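Local coordinates for monomethylamine corrinoid protein 1 (Methanosarcina barkeri, PDB 3EZX) that carries methyl groups, on a cobalt corrinoid cofactor, between the methyltransferases MtmB and MtbA in methanogenesis from methylamine, at residues Ala95-Ala100 / Leu148-Ala153; Glu138-Lys143 / Glu172-Ser177; Lys179-Gly184 / Ala197-Glu202. One frame throughout, in Å; residues are numbered along the deposited sequence.

Contact 1. Residues Ala95-Ala100 / Leu148-Ala153; sequences AITFVA and LLVGSA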
loop_
_atom_site.group_PDB
_atom_site.type_symbol
_atom_site.label_atom_id
_atom_site.label_comp_id
_atom_site.label_asym_id
_atom_site.label_seq_id
_atom_site.Cartn_x
_atom_site.Cartn_y
_atom_site.Cartn_z
ATOM N N ALA A 95 -1.389 -6.264 12.653
ATOM C CA ALA A 95 -1.930 -5.976 11.338
ATOM C C ALA A 95 -1.597 -7.112 10.384
ATOM O O ALA A 95 -0.440 -7.501 10.237
ATOM C CB ALA A 95 -1.357 -4.674 10.811
ATOM N N ILE A 96 -2.629 -7.655 9.756
ATOM C CA ILE A 96 -2.485 -8.732 8.786
ATOM C C ILE A 96 -2.712 -8.080 7.426
ATOM O O ILE A 96 -3.853 -7.748 7.077
ATOM C CB ILE A 96 -3.545 -9.841 9.030
ATOM C CG1 ILE A 96 -3.382 -10.426 10.451
ATOM C CG2 ILE A 96 -3.410 -10.918 7.964
ATOM C CD1 ILE A 96 -4.480 -11.414 10.821
ATOM N N THR A 97 -1.625 -7.879 6.682
ATOM C CA THR A 97 -1.676 -7.225 5.378
ATOM C C THR A 97 -1.676 -8.153 4.173
ATOM O O THR A 97 -0.974 -9.166 4.153
ATOM C CB THR A 97 -0.483 -6.238 5.211
ATOM O OG1 THR A 97 0.753 -6.896 5.541
ATOM C CG2 THR A 97 -0.661 -5.007 6.109
ATOM N N PHE A 98 -2.433 -7.779 3.148
ATOM C CA PHE A 98 -2.518 -8.629 1.969
ATOM C C PHE A 98 -3.058 -7.890 0.747
ATOM O O PHE A 98 -3.648 -6.822 0.862
ATOM C CB PHE A 98 -3.452 -9.789 2.286
ATOM C CG PHE A 98 -4.828 -9.339 2.695
ATOM C CD1 PHE A 98 -5.834 -9.208 1.750
ATOM C CD2 PHE A 98 -5.104 -9.006 4.017
ATOM C CE1 PHE A 98 -7.099 -8.746 2.111
ATOM C CE2 PHE A 98 -6.362 -8.544 4.387
ATOM C CZ PHE A 98 -7.363 -8.414 3.431
ATOM N N VAL A 99 -2.838 -8.469 -0.426
ATOM C CA VAL A 99 -3.340 -7.915 -1.667
ATOM C C VAL A 99 -4.358 -8.953 -2.151
ATOM O O VAL A 99 -4.085 -10.148 -2.119
ATOM C CB VAL A 99 -2.218 -7.765 -2.705
ATOM C CG1 VAL A 99 -2.768 -7.122 -3.966
ATOM C CG2 VAL A 99 -1.082 -6.945 -2.124
ATOM N N ALA A 100 -5.526 -8.494 -2.589
ATOM C CA ALA A 100 -6.591 -9.378 -3.060
ATOM C C ALA A 100 -6.154 -10.474 -4.034
ATOM O O ALA A 100 -5.123 -10.363 -4.702
ATOM C CB ALA A 100 -7.696 -8.555 -3.688
ATOM N N LEU A 148 -6.133 -6.141 13.009
ATOM C CA LEU A 148 -6.528 -5.238 11.928
ATOM C C LEU A 148 -6.239 -5.892 10.584
ATOM O O LEU A 148 -5.103 -6.280 10.306
ATOM C CB LEU A 148 -5.753 -3.917 12.008
ATOM C CG LEU A 148 -5.886 -2.955 10.819
ATOM C CD1 LEU A 148 -7.343 -2.541 10.621
ATOM C CD2 LEU A 148 -5.012 -1.732 11.064
ATOM N N LEU A 149 -7.266 -6.020 9.754
ATOM C CA LEU A 149 -7.098 -6.616 8.440
ATOM C C LEU A 149 -6.913 -5.510 7.411
ATOM O O LEU A 149 -7.859 -4.791 7.090
ATOM C CB LEU A 149 -8.315 -7.471 8.080
ATOM C CG LEU A 149 -8.606 -8.634 9.036
ATOM C CD1 LEU A 149 -9.819 -9.419 8.547
ATOM C CD2 LEU A 149 -7.381 -9.540 9.136
ATOM N N VAL A 150 -5.688 -5.380 6.905
ATOM C CA VAL A 150 -5.350 -4.368 5.906
ATOM C C VAL A 150 -5.283 -5.009 4.513
ATOM O O VAL A 150 -4.344 -5.748 4.205
ATOM C CB VAL A 150 -3.974 -3.723 6.220
ATOM C CG1 VAL A 150 -3.766 -2.497 5.355
ATOM C CG2 VAL A 150 -3.882 -3.367 7.693
ATOM N N GLY A 151 -6.270 -4.719 3.669
ATOM C CA GLY A 151 -6.286 -5.302 2.335
ATOM C C GLY A 151 -6.089 -4.360 1.154
ATOM O O GLY A 151 -6.549 -3.219 1.165
ATOM N N SER A 152 -5.400 -4.847 0.125
ATOM C CA SER A 152 -5.151 -4.052 -1.073
ATOM C C SER A 152 -5.794 -4.657 -2.305
ATOM O O SER A 152 -6.046 -5.856 -2.368
ATOM C CB SER A 152 -3.647 -3.910 -1.339
ATOM O OG SER A 152 -3.060 -2.919 -0.524
ATOM N N ALA A 153 -6.037 -3.807 -3.291
ATOM C CA ALA A 153 -6.624 -4.218 -4.555
ATOM C C ALA A 153 -6.572 -3.019 -5.499
ATOM O O ALA A 153 -7.196 -1.989 -5.244
ATOM C CB ALA A 153 -8.059 -4.676 -4.345
HETATM O O HOH W 1 -2.758 -4.028 1.741
#
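Phe98 lays its ring over the backbone of Gly151, whose CA sits 3.6 Å from the ring centroid and close to the ring normal, a CH-pi contact. Starting from CB, the first torsion (chi1 58°) sets CG between the backbone N and the carbonyl carbon. CG and CD2 then pass over the carbonyl of Val150, with CD2 3.4 Å from Val150 O, and CE2 stays above the same oxygen. On the other flank CD1 is 4.0 Å from Gly151 CA and CE1 3.5 Å from it, and at the tip CZ is as near that atom as CE1. CE2 also meets Leu149 CB at the ring edge, at 4.3 Å. With no CB on Gly151, the ring can lie this low on the strand.

The two strands are central neighbours in the parallel sheet of the Rossmann-like cobalamin-binding domain, their N-to-C directions 15° apart. A ladder of five backbone bonds joins them, from Ile96 N to Leu148 O through to Ala100 N to Ser152 O. On the Phe98 face, Ile96 and Leu149 lie side by side, with CD1 of the first 3.8 Å from CD2 of the second; helix 161-171 covers Phe98 and Leu149 there. On the opposite face Thr97 CG2 packs 3.6 Å from Val150 CB, under helix 107-118. Farther along that face a water donates to Phe98 O at 3.1 Å and to Ser152 OG, while the same hydroxyl is hydrogen-bonded to N3B of the bound 5-hydroxybenzimidazolylcobamide.

Contact 2. Residues Glu138-Lys143 / Glu172-Ser177; sequences EAAKHK and EKLRDS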
loop_
_atom_site.group_PDB
_atom_site.type_symbol
_atom_site.label_atom_id
_atom_site.label_comp_id
_atom_site.label_asym_id
_atom_site.label_seq_id
_atom_site.Cartn_x
_atom_site.Cartn_y
_atom_site.Cartn_z
ATOM N N GLU A 138 -5.966 -16.856 8.861
ATOM C CA GLU A 138 -4.979 -16.089 9.609
ATOM C C GLU A 138 -5.669 -15.341 10.744
ATOM O O GLU A 138 -5.152 -15.275 11.861
ATOM C CB GLU A 138 -4.278 -15.095 8.683
ATOM C CG GLU A 138 -2.985 -14.518 9.239
ATOM C CD GLU A 138 -1.945 -15.589 9.516
ATOM O OE1 GLU A 138 -1.890 -16.571 8.746
ATOM O OE2 GLU A 138 -1.177 -15.446 10.492
ATOM N N ALA A 139 -6.843 -14.786 10.451
ATOM C CA ALA A 139 -7.608 -14.041 11.446
ATOM C C ALA A 139 -8.092 -14.954 12.570
ATOM O O ALA A 139 -8.181 -14.537 13.724
ATOM C CB ALA A 139 -8.794 -13.352 10.785
ATOM N N ALA A 140 -8.406 -16.199 12.221
ATOM C CA ALA A 140 -8.882 -17.182 13.188
ATOM C C ALA A 140 -7.800 -17.526 14.203
ATOM O O ALA A 140 -8.066 -17.608 15.400
ATOM C CB ALA A 140 -9.340 -18.447 12.462
ATOM N N LYS A 141 -6.577 -17.731 13.720
ATOM C CA LYS A 141 -5.450 -18.066 14.586
ATOM C C LYS A 141 -5.228 -16.965 15.615
ATOM O O LYS A 141 -4.649 -17.203 16.673
ATOM C CB LYS A 141 -4.166 -18.232 13.760
ATOM C CG LYS A 141 -4.248 -19.255 12.635
ATOM C CD LYS A 141 -2.988 -19.224 11.775
ATOM C CE LYS A 141 -3.135 -20.089 10.531
ATOM N NZ LYS A 141 -1.975 -19.943 9.602
ATOM N N HIS A 142 -5.688 -15.759 15.296
ATOM C CA HIS A 142 -5.522 -14.616 16.187
ATOM C C HIS A 142 -6.848 -14.104 16.745
ATOM O O HIS A 142 -6.971 -12.932 17.101
ATOM C CB HIS A 142 -4.802 -13.486 15.442
ATOM C CG HIS A 142 -3.389 -13.812 15.070
ATOM N ND1 HIS A 142 -2.378 -13.905 16.001
ATOM C CD2 HIS A 142 -2.822 -14.084 13.871
ATOM C CE1 HIS A 142 -1.248 -14.219 15.392
ATOM N NE2 HIS A 142 -1.490 -14.333 14.100
ATOM N N LYS A 143 -7.837 -14.984 16.828
ATOM C CA LYS A 143 -9.143 -14.596 17.341
ATOM C C LYS A 143 -9.058 -14.170 18.800
ATOM O O LYS A 143 -8.417 -14.834 19.618
ATOM C CB LYS A 143 -10.135 -15.754 17.206
ATOM C CG LYS A 143 -11.571 -15.392 17.567
ATOM C CD LYS A 143 -12.499 -16.578 17.342
ATOM C CE LYS A 143 -13.959 -16.180 17.474
ATOM N NZ LYS A 143 -14.869 -17.323 17.185
ATOM N N GLU A 172 -18.215 -17.070 9.588
ATOM C CA GLU A 172 -17.357 -17.705 10.576
ATOM C C GLU A 172 -17.387 -16.910 11.867
ATOM O O GLU A 172 -16.495 -17.038 12.706
ATOM C CB GLU A 172 -15.925 -17.793 10.049
ATOM C CG GLU A 172 -15.781 -18.657 8.807
ATOM C CD GLU A 172 -16.085 -20.119 9.075
ATOM O OE1 GLU A 172 -15.351 -20.739 9.874
ATOM O OE2 GLU A 172 -17.056 -20.645 8.487
ATOM N N LYS A 173 -18.422 -16.087 12.013
ATOM C CA LYS A 173 -18.601 -15.258 13.200
ATOM C C LYS A 173 -17.243 -14.892 13.786
ATOM O O LYS A 173 -16.917 -15.250 14.917
ATOM C CB LYS A 173 -19.454 -16.009 14.230
ATOM C CG LYS A 173 -20.778 -16.520 13.661
ATOM C CD LYS A 173 -21.683 -17.109 14.733
ATOM C CE LYS A 173 -23.011 -17.566 14.136
ATOM N NZ LYS A 173 -23.981 -18.012 15.178
ATOM N N LEU A 174 -16.457 -14.174 12.991
ATOM C CA LEU A 174 -15.113 -13.757 13.374
ATOM C C LEU A 174 -14.990 -12.239 13.219
ATOM O O LEU A 174 -14.104 -11.602 13.795
ATOM C CB LEU A 174 -14.105 -14.462 12.465
ATOM C CG LEU A 174 -12.674 -14.670 12.953
ATOM C CD1 LEU A 174 -12.686 -15.507 14.214
ATOM C CD2 LEU A 174 -11.866 -15.367 11.868
ATOM N N ARG A 175 -15.906 -11.680 12.435
ATOM C CA ARG A 175 -15.967 -10.252 12.137
ATOM C C ARG A 175 -15.766 -9.293 13.309
ATOM O O ARG A 175 -14.680 -8.756 13.507
ATOM C CB ARG A 175 -17.306 -9.933 11.468
ATOM C CG ARG A 175 -17.505 -8.464 11.131
ATOM C CD ARG A 175 -16.540 -8.011 10.053
ATOM N NE ARG A 175 -16.727 -6.603 9.722
ATOM C CZ ARG A 175 -16.305 -5.591 10.474
ATOM N NH1 ARG A 175 -15.658 -5.818 11.611
ATOM N NH2 ARG A 175 -16.543 -4.347 10.087
ATOM N N ASP A 176 -16.833 -9.081 14.068
ATOM C CA ASP A 176 -16.833 -8.165 15.203
ATOM C C ASP A 176 -15.607 -8.181 16.116
ATOM O O ASP A 176 -15.407 -7.251 16.898
ATOM C CB ASP A 176 -18.104 -8.390 16.024
ATOM C CG ASP A 176 -19.359 -8.357 15.165
ATOM O OD1 ASP A 176 -19.516 -7.402 14.371
ATOM O OD2 ASP A 176 -20.188 -9.282 15.284
ATOM N N SER A 177 -14.786 -9.220 16.023
ATOM C CA SER A 177 -13.587 -9.301 16.854
ATOM C C SER A 177 -12.377 -8.653 16.174
ATOM O O SER A 177 -11.331 -8.476 16.801
ATOM C CB SER A 177 -13.268 -10.762 17.204
ATOM O OG SER A 177 -12.937 -11.517 16.051
#
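Leu174 divides its two methyls between helix 132-141 and the lysine that follows it, joining two connections of the Rossmann-like cobalamin-binding domain: this helix, which leads to strand 147-152, and the loop between helix 161-171 and strand 179-183. Its CG is anti to the backbone N (chi1 -156°), and from there the branches part. CD2 goes to the helix, 3.8 Å from Ala139 CB and 3.6 Å from Ala140 N. CD1 instead meets the aliphatic stem of Lys143, which crosses it obliquely in extended form, with Lys143 CG 3.5 Å from Leu174 CD1. An alanine here would probably leave Ala139 CB and the Lys143 stem without an apolar mate and open a gap between helix and loop.

One shell out, Lys143 N bonds to Ala140 O and so ties the start of the lysine to the last helical turn. The lysine chain runs on toward the loop, where NZ comes to 3.7 Å from Lys173 O. Arg175, the next residue after Leu174, takes no part here; its NH2 is hydrogen-bonded to Gly196 O. The loop is also bonded within itself: Ser177 OG donates to Leu174 O at 2.5 Å, approaching 25° out of the carbonyl plane.

Contact 3. Residues Lys179-Gly184 / Ala197-Glu202; sequences KCMFGG and ADATAE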
loop_
_atom_site.group_PDB
_atom_site.type_symbol
_atom_site.label_atom_id
_atom_site.label_comp_id
_atom_site.label_asym_id
_atom_site.label_seq_id
_atom_site.Cartn_x
_atom_site.Cartn_y
_atom_site.Cartn_z
ATOM N N LYS A 179 -10.994 -5.488 13.169
ATOM C CA LYS A 179 -11.281 -4.267 12.420
ATOM C C LYS A 179 -10.770 -4.461 10.988
ATOM O O LYS A 179 -9.692 -5.021 10.784
ATOM C CB LYS A 179 -10.585 -3.087 13.108
ATOM C CG LYS A 179 -9.132 -3.378 13.435
ATOM C CD LYS A 179 -8.611 -2.594 14.632
ATOM C CE LYS A 179 -7.176 -3.023 14.932
ATOM N NZ LYS A 179 -6.584 -2.403 16.139
ATOM N N CYS A 180 -11.542 -4.012 9.999
ATOM C CA CYS A 180 -11.163 -4.175 8.593
ATOM C C CYS A 180 -10.970 -2.884 7.802
ATOM O O CYS A 180 -11.879 -2.063 7.709
ATOM C CB CYS A 180 -12.207 -5.032 7.871
ATOM S SG CYS A 180 -12.312 -6.723 8.462
ATOM N N MET A 181 -9.785 -2.728 7.218
ATOM C CA MET A 181 -9.464 -1.554 6.412
ATOM C C MET A 181 -8.993 -1.995 5.027
ATOM O O MET A 181 -7.987 -2.695 4.900
ATOM C CB MET A 181 -8.372 -0.711 7.098
ATOM C CG MET A 181 -7.981 0.562 6.335
ATOM S SD MET A 181 -6.752 1.608 7.185
ATOM C CE MET A 181 -5.261 0.683 6.900
ATOM N N PHE A 182 -9.733 -1.602 3.994
ATOM C CA PHE A 182 -9.367 -1.941 2.624
ATOM C C PHE A 182 -8.897 -0.684 1.888
ATOM O O PHE A 182 -9.298 0.425 2.229
ATOM C CB PHE A 182 -10.552 -2.565 1.876
ATOM C CG PHE A 182 -10.911 -3.949 2.342
ATOM C CD1 PHE A 182 -11.949 -4.149 3.250
ATOM C CD2 PHE A 182 -10.211 -5.055 1.870
ATOM C CE1 PHE A 182 -12.279 -5.431 3.681
ATOM C CE2 PHE A 182 -10.533 -6.340 2.294
ATOM C CZ PHE A 182 -11.570 -6.529 3.200
ATOM N N GLY A 183 -8.037 -0.859 0.890
ATOM C CA GLY A 183 -7.541 0.279 0.130
ATOM C C GLY A 183 -7.129 -0.112 -1.278
ATOM O O GLY A 183 -7.398 -1.229 -1.719
ATOM N N GLY A 184 -6.482 0.798 -1.996
ATOM C CA GLY A 184 -6.054 0.475 -3.344
ATOM C C GLY A 184 -6.159 1.607 -4.350
ATOM O O GLY A 184 -5.150 2.069 -4.886
ATOM N N ALA A 197 -17.005 -2.733 5.736
ATOM C CA ALA A 197 -15.681 -2.479 6.298
ATOM C C ALA A 197 -15.684 -1.354 7.330
ATOM O O ALA A 197 -16.706 -0.702 7.548
ATOM C CB ALA A 197 -14.701 -2.153 5.183
ATOM N N ASP A 198 -14.531 -1.129 7.954
ATOM C CA ASP A 198 -14.399 -0.096 8.973
ATOM C C ASP A 198 -13.684 1.164 8.496
ATOM O O ASP A 198 -13.775 2.207 9.146
ATOM C CB ASP A 198 -13.664 -0.646 10.201
ATOM C CG ASP A 198 -14.330 -1.879 10.777
ATOM O OD1 ASP A 198 -14.018 -2.252 11.928
ATOM O OD2 ASP A 198 -15.162 -2.478 10.071
ATOM N N ALA A 199 -12.972 1.080 7.372
ATOM C CA ALA A 199 -12.259 2.251 6.871
ATOM C C ALA A 199 -11.580 2.108 5.510
ATOM O O ALA A 199 -11.965 1.291 4.668
ATOM C CB ALA A 199 -11.226 2.698 7.904
ATOM N N THR A 200 -10.568 2.952 5.322
ATOM C CA THR A 200 -9.750 3.020 4.115
ATOM C C THR A 200 -8.888 4.274 4.194
ATOM O O THR A 200 -9.153 5.171 4.991
ATOM C CB THR A 200 -10.603 3.106 2.826
ATOM O OG1 THR A 200 -9.750 3.410 1.713
ATOM C CG2 THR A 200 -11.665 4.181 2.957
ATOM N N ALA A 201 -7.850 4.324 3.372
ATOM C CA ALA A 201 -6.959 5.474 3.333
ATOM C C ALA A 201 -6.608 5.745 1.877
ATOM O O ALA A 201 -6.955 4.964 0.991
ATOM C CB ALA A 201 -5.702 5.196 4.140
ATOM N N GLU A 202 -5.925 6.854 1.628
ATOM C CA GLU A 202 -5.546 7.203 0.267
ATOM C C GLU A 202 -4.041 7.146 0.089
ATOM O O GLU A 202 -3.544 7.219 -1.030
ATOM C CB GLU A 202 -6.067 8.593 -0.082
ATOM C CG GLU A 202 -7.585 8.681 -0.103
ATOM C CD GLU A 202 -8.083 10.106 -0.252
ATOM O OE1 GLU A 202 -7.706 10.771 -1.243
ATOM O OE2 GLU A 202 -8.854 10.562 0.622
#
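Cys180 O takes two backbone N-H groups from the segment 197-202. Asp198 N gives the stronger bond, 2.8 Å to Cys180 O, in the carbonyl plane with 153° at the hydrogen; Ala199 N adds a weak, bent one to the same oxygen at 3.3 Å. Two residues on, Phe182 O is approached by Thr200 OG1 at 3.1 Å, a weak bond that is not settled, because Ala201 O also lies within reach of that one proton.

The charged ends have outside partners: Asp198 OD2 pairs with Arg175, and Lys179 NZ with the terminal carboxylate of Met215. Asp198 OD1 lies 3.4 Å from Lys179 CA. Ala197 CB meets the Phe182 ring in plane at its edge, 3.9 Å from CD1, while Met181 CG touches Ala199 CB.

Strand 179-183 is one of the two edge strands of the Rossmann-like sheet, bridged once to the loop (Met181 with Ala199). Backbones of Lys179, Met181 and Gly183 bond to Leu149 and Gly151 of strand 147-152; Met181 O also bonds weakly to the corrinoid, and Gly184 O hydrogen-bonds to it. The firm bond across the contact is main chain to main chain, so its register probably depends little on side-chain identity.

All three contacts belong to the cobalamin-binding domain. Contacts 1 and 3 share its parallel sheet, in which strand 147-152 lies between strands 94-99 and 179-183; their centres are about 9 Å apart, and Gly151 O probably accepts a hydrogen bond from Gly183 N. Contact 2 sits farther out, its centre about 14 Å from that of contact 1 and about 17 Å from that of contact 3. Along the chain, the segments of contacts 1 and 2 alternate, and contact 3 follows both. The Arg175-Asp198 salt bridge joins contacts 2 and 3, while Ile96 packs on helix 132-141. Contacts 1 and 3 both hold residues of the corrinoid pocket, and contact 2 ties together outer connections away from the annotated sites.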